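Local coordinates for protein glycosyltransferase Gtf1 (Streptococcus pneumoniae, PDB 4PQG) that belongs to the GT-B glycosyltransferases and binds uridine-5'-diphosphate in the cleft between its two Rossmann-like domains, at residues A[339-351]-A[403-415]. Residues are numbered along the deposited sequence; the frame is centred on the assembly and turned at random.
Sequences KEKHIDWLVKAVI and EVYLTASTSEGFG. With NAG (2-acetamido-2-deoxy-beta-D-glucopyranose), chain D; UDP (uridine-5'-diphosphate), chain C.
Lys341 and Glu412 form a salt bridge beside the bound ligands: Lys341 NZ lies 2.6 Å from Glu412 OE2, on the syn lone pair of that oxygen. The short hydroxyl side chain of Ser409 supplies a second donor, its OG meeting the same OE2 from above the carboxylate plane, while OE1 accepts from NAG O3. A bend at chi2 (-71°) brings the long chain of Lys341 round to where its NZ also reaches UDP O1B at 2.8 Å; its positive charge suits a place between carboxylate and diphosphate. Gly413, Phe414 and Gly415 give their backbone N-H groups to NAG, and Arg336 and Glu420 add further bonds to UDP. In this C-terminal Rossmann-like domain of the GT-B fold, helix 343-353 packs beside strand 404-406, whose following loop runs to the ligands. Aliphatic side chains pack where helix faces strand: Leu346 CG meets Ala408 CB, a mere methyl that lets the helix come close, at 3.7 Å, and Val350 CG2 touches Leu406 CD1. Near the helix start, the His342 ring lies between Trp345 CZ3 on one face and Lys339 O on the other, with Thr410 OG1 in plane at its edge, 3.0 Å from His342 NE2. Water also joins the backbones, one molecule donating to Lys341 O and accepting from Ala408 N.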
loop_
_atom_site.group_PDB
_atom_site.type_symbol
_atom_site.label_atom_id
_atom_site.label_comp_id
_atom_site.label_asym_id
_atom_site.label_seq_id
_atom_site.Cartn_x
_atom_site.Cartn_y
_atom_site.Cartn_z
ATOM N N LYS A 339 -12.123 -0.452 -9.608
ATOM C CA LYS A 339 -13.430 0.093 -9.988
ATOM C C LYS A 339 -13.683 1.489 -9.441
ATOM O O LYS A 339 -14.109 2.353 -10.196
ATOM C CB LYS A 339 -14.560 -0.841 -9.540
ATOM C CG LYS A 339 -14.625 -2.124 -10.328
ATOM C CD LYS A 339 -15.814 -2.982 -9.908
ATOM C CE LYS A 339 -15.984 -4.167 -10.853
ATOM N NZ LYS A 339 -14.681 -4.803 -11.183
ATOM N N GLU A 340 -13.393 1.707 -8.149
ATOM C CA GLU A 340 -13.650 3.000 -7.481
ATOM C C GLU A 340 -12.874 4.199 -8.073
ATOM O O GLU A 340 -13.181 5.364 -7.762
ATOM C CB GLU A 340 -13.412 2.903 -5.956
ATOM C CG GLU A 340 -11.933 2.750 -5.564
ATOM C CD GLU A 340 -11.712 2.395 -4.094
ATOM O OE1 GLU A 340 -12.676 2.450 -3.285
ATOM O OE2 GLU A 340 -10.559 2.060 -3.734
ATOM N N LYS A 341 -11.879 3.918 -8.916
ATOM C CA LYS A 341 -11.123 4.981 -9.610
ATOM C C LYS A 341 -11.731 5.319 -10.989
ATOM O O LYS A 341 -11.405 6.348 -11.575
ATOM C CB LYS A 341 -9.640 4.588 -9.784
ATOM C CG LYS A 341 -8.889 4.281 -8.477
ATOM C CD LYS A 341 -8.628 5.541 -7.627
ATOM C CE LYS A 341 -7.976 5.186 -6.294
ATOM N NZ LYS A 341 -7.307 6.345 -5.621
ATOM N N HIS A 342 -12.594 4.432 -11.496
ATOM C CA HIS A 342 -13.346 4.642 -12.748
ATOM C C HIS A 342 -12.511 5.134 -13.888
ATOM O O HIS A 342 -12.929 6.039 -14.632
ATOM C CB HIS A 342 -14.504 5.619 -12.538
ATOM C CG HIS A 342 -15.384 5.272 -11.375
ATOM N ND1 HIS A 342 -16.377 4.359 -11.463
ATOM C CD2 HIS A 342 -15.392 5.743 -10.066
ATOM C CE1 HIS A 342 -16.994 4.256 -10.267
ATOM N NE2 HIS A 342 -16.392 5.109 -9.413
ATOM N N ILE A 343 -11.328 4.548 -14.057
ATOM C CA ILE A 343 -10.437 4.962 -15.134
ATOM C C ILE A 343 -11.110 4.761 -16.495
ATOM O O ILE A 343 -10.809 5.491 -17.445
ATOM C CB ILE A 343 -9.053 4.295 -15.035
ATOM C CG1 ILE A 343 -8.359 4.714 -13.732
ATOM C CG2 ILE A 343 -8.172 4.696 -16.209
ATOM C CD1 ILE A 343 -7.128 3.901 -13.408
ATOM N N ASP A 344 -12.055 3.818 -16.566
ATOM C CA ASP A 344 -12.774 3.577 -17.825
ATOM C C ASP A 344 -13.523 4.810 -18.313
ATOM O O ASP A 344 -13.548 5.085 -19.512
ATOM C CB ASP A 344 -13.687 2.349 -17.750
ATOM C CG ASP A 344 -14.688 2.432 -16.619
ATOM O OD1 ASP A 344 -14.253 2.693 -15.474
ATOM O OD2 ASP A 344 -15.900 2.232 -16.876
ATOM N N TRP A 345 -14.107 5.565 -17.384
ATOM C CA TRP A 345 -14.710 6.853 -17.710
ATOM C C TRP A 345 -13.715 7.813 -18.291
ATOM O O TRP A 345 -14.034 8.516 -19.260
ATOM C CB TRP A 345 -15.412 7.466 -16.501
ATOM C CG TRP A 345 -16.548 6.637 -15.943
ATOM C CD1 TRP A 345 -17.200 5.569 -16.546
ATOM C CD2 TRP A 345 -17.234 6.816 -14.652
ATOM N NE1 TRP A 345 -18.190 5.079 -15.735
ATOM C CE2 TRP A 345 -18.266 5.774 -14.589
ATOM C CE3 TRP A 345 -17.082 7.682 -13.575
ATOM C CZ2 TRP A 345 -19.106 5.631 -13.494
ATOM C CZ3 TRP A 345 -17.925 7.525 -12.465
ATOM C CH2 TRP A 345 -18.921 6.524 -12.432
ATOM N N LEU A 346 -12.497 7.855 -17.736
ATOM C CA LEU A 346 -11.453 8.725 -18.280
ATOM C C LEU A 346 -11.027 8.322 -19.687
ATOM O O LEU A 346 -10.819 9.191 -20.554
ATOM C CB LEU A 346 -10.207 8.759 -17.377
ATOM C CG LEU A 346 -10.407 9.333 -15.973
ATOM C CD1 LEU A 346 -9.085 9.275 -15.218
ATOM C CD2 LEU A 346 -10.928 10.765 -16.062
ATOM N N VAL A 347 -10.867 7.019 -19.909
ATOM C CA VAL A 347 -10.462 6.535 -21.222
ATOM C C VAL A 347 -11.493 6.963 -22.284
ATOM O O VAL A 347 -11.120 7.553 -23.310
ATOM C CB VAL A 347 -10.210 5.000 -21.242
ATOM C CG1 VAL A 347 -10.014 4.492 -22.664
ATOM C CG2 VAL A 347 -8.983 4.647 -20.409
ATOM N N LYS A 348 -12.776 6.697 -22.026
ATOM C CA LYS A 348 -13.869 7.129 -22.929
ATOM C C LYS A 348 -13.946 8.650 -23.157
ATOM O O LYS A 348 -14.246 9.115 -24.267
ATOM C CB LYS A 348 -15.213 6.583 -22.450
ATOM C CG LYS A 348 -15.228 5.061 -22.377
ATOM C CD LYS A 348 -16.633 4.502 -22.259
ATOM C CE LYS A 348 -16.620 2.989 -22.401
ATOM N NZ LYS A 348 -18.015 2.483 -22.527
ATOM N N ALA A 349 -13.661 9.419 -22.107
ATOM C CA ALA A 349 -13.594 10.870 -22.203
ATOM C C ALA A 349 -12.448 11.310 -23.111
ATOM O O ALA A 349 -12.623 12.211 -23.953
ATOM C CB ALA A 349 -13.450 11.491 -20.822
ATOM N N VAL A 350 -11.293 10.666 -22.952
ATOM C CA VAL A 350 -10.112 10.982 -23.754
ATOM C C VAL A 350 -10.330 10.618 -25.227
ATOM O O VAL A 350 -9.986 11.408 -26.099
ATOM C CB VAL A 350 -8.811 10.374 -23.169
ATOM C CG1 VAL A 350 -7.618 10.592 -24.096
ATOM C CG2 VAL A 350 -8.520 11.001 -21.815
ATOM N N ILE A 351 -10.918 9.450 -25.493
ATOM C CA ILE A 351 -11.315 9.060 -26.858
ATOM C C ILE A 351 -12.178 10.139 -27.522
ATOM O O ILE A 351 -11.982 10.463 -28.695
ATOM C CB ILE A 351 -12.052 7.694 -26.887
ATOM C CG1 ILE A 351 -11.100 6.569 -26.475
ATOM C CG2 ILE A 351 -12.660 7.402 -28.267
ATOM C CD1 ILE A 351 -11.830 5.310 -26.038
ATOM N N GLU A 403 1.230 17.394 -19.004
ATOM C CA GLU A 403 0.588 18.679 -18.869
ATOM C C GLU A 403 -0.535 18.722 -17.845
ATOM O O GLU A 403 -0.579 19.650 -17.029
ATOM C CB GLU A 403 0.136 19.207 -20.229
ATOM C CG GLU A 403 1.317 19.651 -21.086
ATOM C CD GLU A 403 0.903 20.306 -22.390
ATOM O OE1 GLU A 403 -0.207 20.015 -22.892
ATOM O OE2 GLU A 403 1.702 21.108 -22.920
ATOM N N VAL A 404 -1.424 17.725 -17.876
ATOM C CA VAL A 404 -2.627 17.743 -17.050
ATOM C C VAL A 404 -2.883 16.355 -16.441
ATOM O O VAL A 404 -2.659 15.337 -17.096
ATOM C CB VAL A 404 -3.873 18.166 -17.868
ATOM C CG1 VAL A 404 -5.148 18.115 -17.009
ATOM C CG2 VAL A 404 -3.696 19.565 -18.469
ATOM N N TYR A 405 -3.361 16.342 -15.199
ATOM C CA TYR A 405 -3.720 15.110 -14.497
ATOM C C TYR A 405 -5.241 14.958 -14.486
ATOM O O TYR A 405 -5.948 15.922 -14.197
ATOM C CB TYR A 405 -3.193 15.140 -13.048
ATOM C CG TYR A 405 -3.413 13.831 -12.304
ATOM C CD1 TYR A 405 -2.398 12.880 -12.212
ATOM C CD2 TYR A 405 -4.644 13.546 -11.696
ATOM C CE1 TYR A 405 -2.606 11.671 -11.547
ATOM C CE2 TYR A 405 -4.862 12.338 -11.039
ATOM C CZ TYR A 405 -3.842 11.409 -10.969
ATOM O OH TYR A 405 -4.058 10.211 -10.317
ATOM N N LEU A 406 -5.714 13.739 -14.764
ATOM C CA LEU A 406 -7.143 13.366 -14.713
ATOM C C LEU A 406 -7.489 12.319 -13.629
ATOM O O LEU A 406 -6.779 11.354 -13.447
ATOM C CB LEU A 406 -7.568 12.776 -16.061
ATOM C CG LEU A 406 -7.331 13.557 -17.353
ATOM C CD1 LEU A 406 -7.873 12.751 -18.526
ATOM C CD2 LEU A 406 -8.003 14.922 -17.268
ATOM N N THR A 407 -8.631 12.501 -12.970
ATOM C CA THR A 407 -9.149 11.558 -11.979
ATOM C C THR A 407 -10.654 11.542 -12.150
ATOM O O THR A 407 -11.284 12.596 -12.322
ATOM C CB THR A 407 -8.788 11.964 -10.517
ATOM O OG1 THR A 407 -9.650 11.270 -9.598
ATOM C CG2 THR A 407 -8.965 13.480 -10.296
ATOM N N ALA A 408 -11.193 10.326 -12.134
ATOM C CA ALA A 408 -12.622 10.053 -12.099
ATOM C C ALA A 408 -12.978 9.280 -10.828
ATOM O O ALA A 408 -14.039 8.670 -10.732
ATOM C CB ALA A 408 -13.006 9.265 -13.333
ATOM N N SER A 409 -12.063 9.277 -9.859
ATOM C CA SER A 409 -12.350 8.680 -8.570
ATOM C C SER A 409 -13.530 9.393 -7.924
ATOM O O SER A 409 -13.598 10.636 -7.902
ATOM C CB SER A 409 -11.119 8.740 -7.650
ATOM O OG SER A 409 -11.436 8.247 -6.362
ATOM N N THR A 410 -14.455 8.600 -7.397
ATOM C CA THR A 410 -15.639 9.137 -6.768
ATOM C C THR A 410 -15.451 9.462 -5.278
ATOM O O THR A 410 -16.381 9.956 -4.630
ATOM C CB THR A 410 -16.857 8.207 -7.003
ATOM O OG1 THR A 410 -16.428 6.836 -6.925
ATOM C CG2 THR A 410 -17.417 8.447 -8.414
ATOM N N SER A 411 -14.250 9.206 -4.748
ATOM C CA SER A 411 -13.965 9.496 -3.340
ATOM C C SER A 411 -12.487 9.349 -3.004
ATOM O O SER A 411 -11.865 8.346 -3.356
ATOM C CB SER A 411 -14.792 8.580 -2.420
ATOM O OG SER A 411 -14.417 8.747 -1.063
ATOM N N GLU A 412 -11.925 10.346 -2.321
ATOM C CA GLU A 412 -10.555 10.221 -1.803
ATOM C C GLU A 412 -10.423 10.765 -0.400
ATOM O O GLU A 412 -10.769 11.920 -0.133
ATOM C CB GLU A 412 -9.524 10.911 -2.710
ATOM C CG GLU A 412 -9.431 10.351 -4.127
ATOM C CD GLU A 412 -8.786 8.967 -4.224
ATOM O OE1 GLU A 412 -8.085 8.523 -3.271
ATOM O OE2 GLU A 412 -8.955 8.331 -5.296
ATOM N N GLY A 413 -9.901 9.930 0.495
ATOM C CA GLY A 413 -9.550 10.368 1.832
ATOM C C GLY A 413 -8.559 11.518 1.747
ATOM O O GLY A 413 -8.586 12.447 2.562
ATOM N N PHE A 414 -7.675 11.451 0.765
ATOM C CA PHE A 414 -6.647 12.457 0.576
ATOM C C PHE A 414 -6.233 12.460 -0.874
ATOM O O PHE A 414 -6.429 13.458 -1.588
ATOM C CB PHE A 414 -5.423 12.163 1.447
ATOM C CG PHE A 414 -4.389 13.264 1.428
ATOM C CD1 PHE A 414 -4.662 14.508 2.012
ATOM C CD2 PHE A 414 -3.145 13.064 0.838
ATOM C CE1 PHE A 414 -3.708 15.516 2.022
ATOM C CE2 PHE A 414 -2.178 14.077 0.846
ATOM C CZ PHE A 414 -2.464 15.302 1.436
ATOM N N GLY A 415 -5.676 11.328 -1.312
ATOM C CA GLY A 415 -5.229 11.161 -2.694
ATOM C C GLY A 415 -3.806 11.613 -2.922
ATOM O O GLY A 415 -3.550 12.736 -3.400
HETATM C C1 NAG D . -6.336 5.686 0.633
HETATM C C2 NAG D . -7.439 6.632 0.177
HETATM C C3 NAG D . -6.549 7.775 -0.328
HETATM C C4 NAG D . -5.502 8.201 0.714
HETATM C C5 NAG D . -4.752 6.967 1.287
HETATM C C6 NAG D . -3.636 7.290 2.273
HETATM C C7 NAG D . -9.480 6.354 -1.125
HETATM C C8 NAG D . -10.072 5.720 -2.352
HETATM N N2 NAG D . -8.194 6.106 -0.935
HETATM O O1 NAG D . -6.416 4.307 0.411
HETATM O O3 NAG D . -7.308 8.880 -0.791
HETATM O O4 NAG D . -4.582 9.061 0.085
HETATM O O5 NAG D . -5.760 6.121 1.846
HETATM O O6 NAG D . -4.252 7.814 3.428
HETATM O O7 NAG D . -10.178 7.042 -0.363
HETATM N N1 UDP C . 1.684 4.844 -7.150
HETATM C C2 UDP C . 2.952 4.497 -7.665
HETATM N N3 UDP C . 3.049 4.098 -8.925
HETATM C C4 UDP C . 1.988 4.001 -9.738
HETATM C C5 UDP C . 0.713 4.329 -9.266
HETATM C C6 UDP C . 0.592 4.762 -7.940
HETATM O O2 UDP C . 3.986 4.571 -6.956
HETATM O O4 UDP C . 2.168 3.618 -10.915
HETATM C "C1'" UDP C . 1.613 5.323 -5.761
HETATM C "C2'" UDP C . 1.390 6.833 -5.775
HETATM O "O2'" UDP C . 2.605 7.602 -5.884
HETATM C "C3'" UDP C . 0.661 7.122 -4.475
HETATM C "C4'" UDP C . -0.030 5.802 -4.142
HETATM O "O4'" UDP C . 0.480 4.817 -5.055
HETATM O "O3'" UDP C . 1.591 7.444 -3.433
HETATM C "C5'" UDP C . -1.546 5.868 -4.318
HETATM O "O5'" UDP C . -2.086 6.654 -3.270
HETATM P PA UDP C . -3.495 7.405 -3.424
HETATM O O1A UDP C . -3.797 8.129 -2.140
HETATM O O2A UDP C . -3.422 8.202 -4.704
HETATM O O3A UDP C . -4.588 6.285 -3.818
HETATM P PB UDP C . -5.115 4.990 -3.019
HETATM O O1B UDP C . -6.608 5.005 -3.255
HETATM O O2B UDP C . -4.383 3.819 -3.656
HETATM O O3B UDP C . -4.787 5.228 -1.558
HETATM O O HOH W 1 -12.728 6.061 -4.844
HETATM O O HOH W 2 -9.401 8.221 -11.654
#